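Local coordinates for protein cytosine deaminase (Klebsiella pneumoniae, PDB 4R85) that probably deaminates cytosine and 5-methylcytosine by hydrolysis, as an iron-bound enzyme of the amidohydrolase family, at residues I57-T62 with K101-L106; Q112-H117 with I142-V147. All blocks are in the same frame, centred on the assembly; numbering follows the deposited sequence.

Contact 1: I57-T62 with K101-L106; sequences IHLDAT and KTIGML. With FE2 (Fe (II) ion), chain H; 17E (5-methylcytosine), chain G.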
loop_
_atom_site.group_PDB
_atom_site.type_symbol
_atom_site.label_atom_id
_atom_site.label_comp_id
_atom_site.label_asym_id
_atom_site.label_seq_id
_atom_site.Cartn_x
_atom_site.Cartn_y
_atom_site.Cartn_z
ATOM N N ILE A 57 -17.302 -3.851 -4.499
ATOM C CA ILE A 57 -16.951 -4.756 -3.408
ATOM C C ILE A 57 -17.895 -5.948 -3.481
ATOM O O ILE A 57 -18.987 -5.824 -4.038
ATOM C CB ILE A 57 -17.061 -4.031 -2.047
ATOM C CG1 ILE A 57 -16.541 -4.907 -0.902
ATOM C CG2 ILE A 57 -18.495 -3.531 -1.806
ATOM C CD1 ILE A 57 -16.131 -4.099 0.332
ATOM N N HIS A 58 -17.467 -7.104 -2.965
ATOM C CA HIS A 58 -18.313 -8.291 -2.932
ATOM C C HIS A 58 -18.758 -8.569 -1.509
ATOM O O HIS A 58 -18.118 -9.357 -0.793
ATOM C CB HIS A 58 -17.563 -9.516 -3.456
ATOM C CG HIS A 58 -17.145 -9.405 -4.890
ATOM N ND1 HIS A 58 -17.777 -10.091 -5.903
ATOM C CD2 HIS A 58 -16.145 -8.706 -5.475
ATOM C CE1 HIS A 58 -17.194 -9.814 -7.053
ATOM N NE2 HIS A 58 -16.202 -8.974 -6.821
ATOM N N LEU A 59 -19.855 -7.939 -1.102
ATOM C CA LEU A 59 -20.351 -8.082 0.271
ATOM C C LEU A 59 -20.901 -9.468 0.588
ATOM O O LEU A 59 -20.954 -9.859 1.752
ATOM C CB LEU A 59 -21.413 -7.026 0.583
ATOM C CG LEU A 59 -20.880 -5.602 0.694
ATOM C CD1 LEU A 59 -22.001 -4.636 1.029
ATOM C CD2 LEU A 59 -19.761 -5.545 1.734
ATOM N N ASP A 60 -21.319 -10.217 -0.424
ATOM C CA ASP A 60 -21.827 -11.558 -0.146
ATOM C C ASP A 60 -20.714 -12.491 0.333
ATOM O O ASP A 60 -20.949 -13.376 1.157
ATOM C CB ASP A 60 -22.608 -12.152 -1.333
ATOM C CG ASP A 60 -21.763 -12.316 -2.594
ATOM O OD1 ASP A 60 -22.152 -13.153 -3.437
ATOM O OD2 ASP A 60 -20.728 -11.626 -2.751
ATOM N N ALA A 61 -19.499 -12.260 -0.156
ATOM C CA ALA A 61 -18.370 -13.141 0.145
ATOM C C ALA A 61 -17.468 -12.609 1.254
ATOM O O ALA A 61 -16.549 -13.294 1.695
ATOM C CB ALA A 61 -17.547 -13.407 -1.115
ATOM N N THR A 62 -17.740 -11.397 1.722
ATOM C CA THR A 62 -16.858 -10.765 2.702
ATOM C C THR A 62 -16.733 -11.574 4.008
ATOM O O THR A 62 -17.696 -12.192 4.467
ATOM C CB THR A 62 -17.302 -9.310 2.994
ATOM O OG1 THR A 62 -16.286 -8.639 3.744
ATOM C CG2 THR A 62 -18.608 -9.303 3.780
ATOM N N LYS A 101 -21.155 -6.129 9.239
ATOM C CA LYS A 101 -19.849 -5.876 9.842
ATOM C C LYS A 101 -18.910 -5.133 8.892
ATOM O O LYS A 101 -18.203 -4.202 9.288
ATOM C CB LYS A 101 -19.211 -7.186 10.289
ATOM C CG LYS A 101 -17.805 -7.026 10.834
ATOM C CD LYS A 101 -17.384 -8.263 11.615
ATOM C CE LYS A 101 -15.896 -8.242 11.937
ATOM N NZ LYS A 101 -15.531 -9.411 12.797
ATOM N N THR A 102 -18.904 -5.545 7.633
ATOM C CA THR A 102 -18.017 -4.945 6.645
ATOM C C THR A 102 -18.498 -3.536 6.268
ATOM O O THR A 102 -17.700 -2.622 6.056
ATOM C CB THR A 102 -17.878 -5.867 5.419
ATOM O OG1 THR A 102 -17.133 -7.029 5.802
ATOM C CG2 THR A 102 -17.130 -5.178 4.285
ATOM N N ILE A 103 -19.812 -3.359 6.221
ATOM C CA ILE A 103 -20.374 -2.031 6.033
ATOM C C ILE A 103 -19.948 -1.101 7.181
ATOM O O ILE A 103 -19.617 0.065 6.950
ATOM C CB ILE A 103 -21.908 -2.095 5.896
ATOM C CG1 ILE A 103 -22.280 -2.664 4.519
ATOM C CG2 ILE A 103 -22.517 -0.713 6.077
ATOM C CD1 ILE A 103 -23.744 -3.021 4.379
ATOM N N GLY A 104 -19.935 -1.631 8.406
ATOM C CA GLY A 104 -19.414 -0.908 9.555
ATOM C C GLY A 104 -17.987 -0.425 9.357
ATOM O O GLY A 104 -17.667 0.726 9.668
ATOM N N MET A 105 -17.132 -1.296 8.824
ATOM C CA MET A 105 -15.750 -0.926 8.515
ATOM C C MET A 105 -15.690 0.188 7.484
ATOM O O MET A 105 -14.830 1.067 7.568
ATOM C CB MET A 105 -14.968 -2.109 7.932
ATOM C CG MET A 105 -14.821 -3.332 8.816
ATOM S SD MET A 105 -13.780 -4.523 7.915
ATOM C CE MET A 105 -14.400 -6.049 8.621
ATOM N N LEU A 106 -16.567 0.126 6.485
ATOM C CA LEU A 106 -16.554 1.135 5.426
ATOM C C LEU A 106 -16.995 2.485 5.987
ATOM O O LEU A 106 -16.400 3.516 5.679
ATOM C CB LEU A 106 -17.439 0.718 4.245
ATOM C CG LEU A 106 -16.997 -0.531 3.469
ATOM C CD1 LEU A 106 -18.133 -1.067 2.600
ATOM C CD2 LEU A 106 -15.768 -0.215 2.613
HETATM FE FE FE2 H . -14.820 -7.894 -8.345
HETATM N N1 17E G . -15.072 -13.015 -8.256
HETATM C C2 17E G . -14.426 -12.629 -9.357
HETATM O O2 17E G . -14.742 -13.207 -10.561
HETATM N N3 17E G . -13.479 -11.686 -9.321
HETATM C C4 17E G . -13.146 -11.103 -8.157
HETATM N N4 17E G . -12.132 -10.099 -8.129
HETATM C C5 17E G . -13.796 -11.473 -6.977
HETATM C C6 17E G . -14.779 -12.455 -7.065
HETATM C CM5 17E G . -13.440 -10.832 -5.674
#
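Thr62 and Thr102 mark the closest backbone approach, their CA atoms 7.1 Å apart: the loop 57-62, leaving the end of strand 47-57 with a helix-like turn at Leu59 to Ala61, passes one side of helix 92-108. Side chains bridge the gap. The two threonine hydroxyls reach toward each other tip to tip, with OG1 of Thr62 2.7 Å from OG1 of Thr102. Thr62 OG1 stands anti to its own backbone N (chi1 -169°), which turns it to the helix; it is also hydrogen-bonded with Ile310 O. Beside this polar pair the methyls mesh. CD2 of Leu59 lies 3.7 Å from CG2 of Thr102, and the Leu59 and Ile103 side chains cross at about a right angle, with Leu59 CD1 4.0 Å from Ile103 CG1. Ile57 CD1 touches both Thr102 CG2 and Leu106 CD1, more loosely. His58 faces the other way: its NE2 binds the iron at 2.3 Å, while the methyl CM5 of 5-methylcytosine sits over one ring face, offset toward the rim. The chemistry is therefore divided: buried hydroxyls amid apolar branches hold the loop to the helix, and the same loop supplies a histidine to the iron, its ring touching the bound 5-methylcytosine.

Contact 2: Q112-H117 with I142-V147; sequences QHVRTH and IDLQIV
Gln145 OE1 is gripped by two nitrogens of one side chain: Arg115 donates from NE at 2.9 Å and from NH2 at 2.8 Å, side-on. The oxygen lies almost in the guanidinium plane, yet both hydrogen bonds are bent, with N-H...O angles of 145°, as expected when two donors share one acceptor. NH2 approaches in the plane of the amide carbonyl, whereas NE is tilted from it. A salt bridge from Arg115 NH1 to Asp207 and a bond from Gln145 NE2 to Leu356 O fix the remaining ends, so both flat groups are held against rotation.

The aliphatic part of Arg115 rests on Val147, CG to CG2 at 3.5 Å. That same methyl makes a CH-pi contact with His117, 3.8 Å from the ring centroid and over the face. Toward the start of the strands, the His113 ring and the Asp143 carboxylate lie side by side with planes 16° apart; a water joins His113 ND1 to Asp143 O, and Asp143 OD1 has its salt bridge with Arg395. Val114, Leu144, Thr116 and Ile146 occupy the other face of the sheet. Leu144 CD1 meets Val114 CG1 at 3.6 Å and Thr116 CG2 at 3.8 Å, while Leu128 and Leu132 of helix 126-137 pack on Ile146.

Beneath the side chains, five backbone hydrogen bonds run between the strands, from Asp143 N to Gln112 O at one end to Val147 N to Thr116 O at the other. The strand directions differ by 18°. Parallel neighbours joined through helix 126-137 form a beta-alpha-beta unit, the repeating element of the TIM-barrel-like amidohydrolase fold; here strand 111-119 brings the side chain of His117 close to the iron, where its ring meets those of the metal-binding His56, His58 and His209.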
loop_
_atom_site.group_PDB
_atom_site.type_symbol
_atom_site.label_atom_id
_atom_site.label_comp_id
_atom_site.label_asym_id
_atom_site.label_seq_id
_atom_site.Cartn_x
_atom_site.Cartn_y
_atom_site.Cartn_z
ATOM N N GLN A 112 -19.850 6.391 2.202
ATOM C CA GLN A 112 -21.306 6.488 2.306
ATOM C C GLN A 112 -22.026 5.966 1.059
ATOM O O GLN A 112 -23.255 5.924 1.009
ATOM C CB GLN A 112 -21.734 7.928 2.583
ATOM C CG GLN A 112 -21.338 8.466 3.959
ATOM C CD GLN A 112 -22.015 9.791 4.268
ATOM O OE1 GLN A 112 -23.157 10.019 3.865
ATOM N NE2 GLN A 112 -21.305 10.682 4.962
ATOM N N HIS A 113 -21.250 5.610 0.046
ATOM C CA HIS A 113 -21.788 5.076 -1.197
ATOM C C HIS A 113 -21.072 3.781 -1.551
ATOM O O HIS A 113 -19.843 3.725 -1.600
ATOM C CB HIS A 113 -21.659 6.105 -2.320
ATOM C CG HIS A 113 -22.450 7.347 -2.069
ATOM N ND1 HIS A 113 -23.809 7.415 -2.283
ATOM C CD2 HIS A 113 -22.082 8.555 -1.582
ATOM C CE1 HIS A 113 -24.244 8.620 -1.959
ATOM N NE2 HIS A 113 -23.216 9.332 -1.528
ATOM N N VAL A 114 -21.852 2.727 -1.771
ATOM C CA VAL A 114 -21.293 1.406 -1.986
ATOM C C VAL A 114 -22.029 0.696 -3.112
ATOM O O VAL A 114 -23.250 0.712 -3.162
ATOM C CB VAL A 114 -21.436 0.539 -0.713
ATOM C CG1 VAL A 114 -20.918 -0.895 -0.955
ATOM C CG2 VAL A 114 -20.724 1.180 0.468
ATOM N N ARG A 115 -21.283 0.070 -4.013
ATOM C CA ARG A 115 -21.892 -0.818 -4.992
ATOM C C ARG A 115 -21.359 -2.227 -4.751
ATOM O O ARG A 115 -20.153 -2.464 -4.855
ATOM C CB ARG A 115 -21.593 -0.354 -6.420
ATOM C CG ARG A 115 -22.078 -1.329 -7.494
ATOM C CD ARG A 115 -21.739 -0.817 -8.895
ATOM N NE ARG A 115 -22.662 0.233 -9.327
ATOM C CZ ARG A 115 -22.572 0.845 -10.499
ATOM N NH1 ARG A 115 -21.588 0.514 -11.329
ATOM N NH2 ARG A 115 -23.450 1.787 -10.836
ATOM N N THR A 116 -22.247 -3.153 -4.396
ATOM C CA THR A 116 -21.808 -4.511 -4.113
ATOM C C THR A 116 -22.224 -5.430 -5.240
ATOM O O THR A 116 -23.326 -5.308 -5.769
ATOM C CB THR A 116 -22.357 -5.067 -2.770
ATOM O OG1 THR A 116 -21.789 -6.360 -2.528
ATOM C CG2 THR A 116 -23.875 -5.202 -2.797
ATOM N N HIS A 117 -21.326 -6.327 -5.624
ATOM C CA HIS A 117 -21.695 -7.428 -6.499
ATOM C C HIS A 117 -22.197 -8.575 -5.623
ATOM O O HIS A 117 -21.697 -8.778 -4.514
ATOM C CB HIS A 117 -20.499 -7.850 -7.367
ATOM C CG HIS A 117 -20.054 -6.773 -8.306
ATOM N ND1 HIS A 117 -20.302 -6.817 -9.661
ATOM C CD2 HIS A 117 -19.443 -5.588 -8.073
ATOM C CE1 HIS A 117 -19.842 -5.712 -10.225
ATOM N NE2 HIS A 117 -19.316 -4.951 -9.284
ATOM N N ILE A 142 -25.256 4.092 4.673
ATOM C CA ILE A 142 -24.779 4.101 3.294
ATOM C C ILE A 142 -25.913 4.034 2.282
ATOM O O ILE A 142 -27.028 3.632 2.602
ATOM C CB ILE A 142 -23.882 2.874 3.007
ATOM C CG1 ILE A 142 -24.713 1.589 3.097
ATOM C CG2 ILE A 142 -22.683 2.834 3.944
ATOM C CD1 ILE A 142 -23.938 0.311 2.761
ATOM N N ASP A 143 -25.606 4.423 1.051
ATOM C CA ASP A 143 -26.498 4.182 -0.071
ATOM C C ASP A 143 -25.926 3.002 -0.857
ATOM O O ASP A 143 -24.873 3.117 -1.489
ATOM C CB ASP A 143 -26.603 5.427 -0.957
ATOM C CG ASP A 143 -27.301 6.583 -0.258
ATOM O OD1 ASP A 143 -26.611 7.493 0.255
ATOM O OD2 ASP A 143 -28.545 6.573 -0.218
ATOM N N LEU A 144 -26.615 1.867 -0.802
ATOM C CA LEU A 144 -26.099 0.633 -1.391
ATOM C C LEU A 144 -26.697 0.337 -2.765
ATOM O O LEU A 144 -27.915 0.305 -2.919
ATOM C CB LEU A 144 -26.386 -0.544 -0.450
ATOM C CG LEU A 144 -25.870 -1.929 -0.862
ATOM C CD1 LEU A 144 -24.342 -1.924 -0.946
ATOM C CD2 LEU A 144 -26.356 -2.989 0.128
ATOM N N GLN A 145 -25.840 0.108 -3.759
ATOM C CA GLN A 145 -26.297 -0.431 -5.039
ATOM C C GLN A 145 -25.961 -1.908 -5.129
ATOM O O GLN A 145 -24.910 -2.339 -4.664
ATOM C CB GLN A 145 -25.641 0.297 -6.206
ATOM C CG GLN A 145 -26.038 1.758 -6.287
ATOM C CD GLN A 145 -25.483 2.435 -7.529
ATOM O OE1 GLN A 145 -24.912 1.783 -8.409
ATOM N NE2 GLN A 145 -25.656 3.751 -7.609
ATOM N N ILE A 146 -26.844 -2.683 -5.745
ATOM C CA ILE A 146 -26.610 -4.125 -5.851
ATOM C C ILE A 146 -26.508 -4.601 -7.295
ATOM O O ILE A 146 -27.408 -4.357 -8.097
ATOM C CB ILE A 146 -27.719 -4.914 -5.145
ATOM C CG1 ILE A 146 -27.671 -4.645 -3.640
ATOM C CG2 ILE A 146 -27.597 -6.408 -5.457
ATOM C CD1 ILE A 146 -28.963 -4.972 -2.928
ATOM N N VAL A 147 -25.414 -5.297 -7.604
ATOM C CA VAL A 147 -25.181 -5.849 -8.934
ATOM C C VAL A 147 -25.479 -7.356 -8.974
ATOM O O VAL A 147 -24.929 -8.123 -8.175
ATOM C CB VAL A 147 -23.712 -5.677 -9.365
ATOM C CG1 VAL A 147 -23.543 -6.047 -10.849
ATOM C CG2 VAL A 147 -23.201 -4.239 -9.101
HETATM O O HOH W 1 -24.646 4.817 -3.744
#

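Contact 1 closes before contact 2 opens along the chain, and their centres lie 10 Å apart. Helix 92-108, which supplies one side of contact 1, leads directly into strand 111-119 of contact 2. Strand 47-57, from which loop 57-62 departs, is the parallel neighbour of strand 111-119 on the side away from strand 143-149. The two contacts also touch: Ile57 O and His117 N are 2.9 Å apart, Leu59 N and Thr116 OG1 likewise, both probable hydrogen bonds, and Ile57 packs on Val114. Together they join three successive strands of the barrel sheet to a helix outside it, and bring His58, which binds the iron, and His117 close together at the active site.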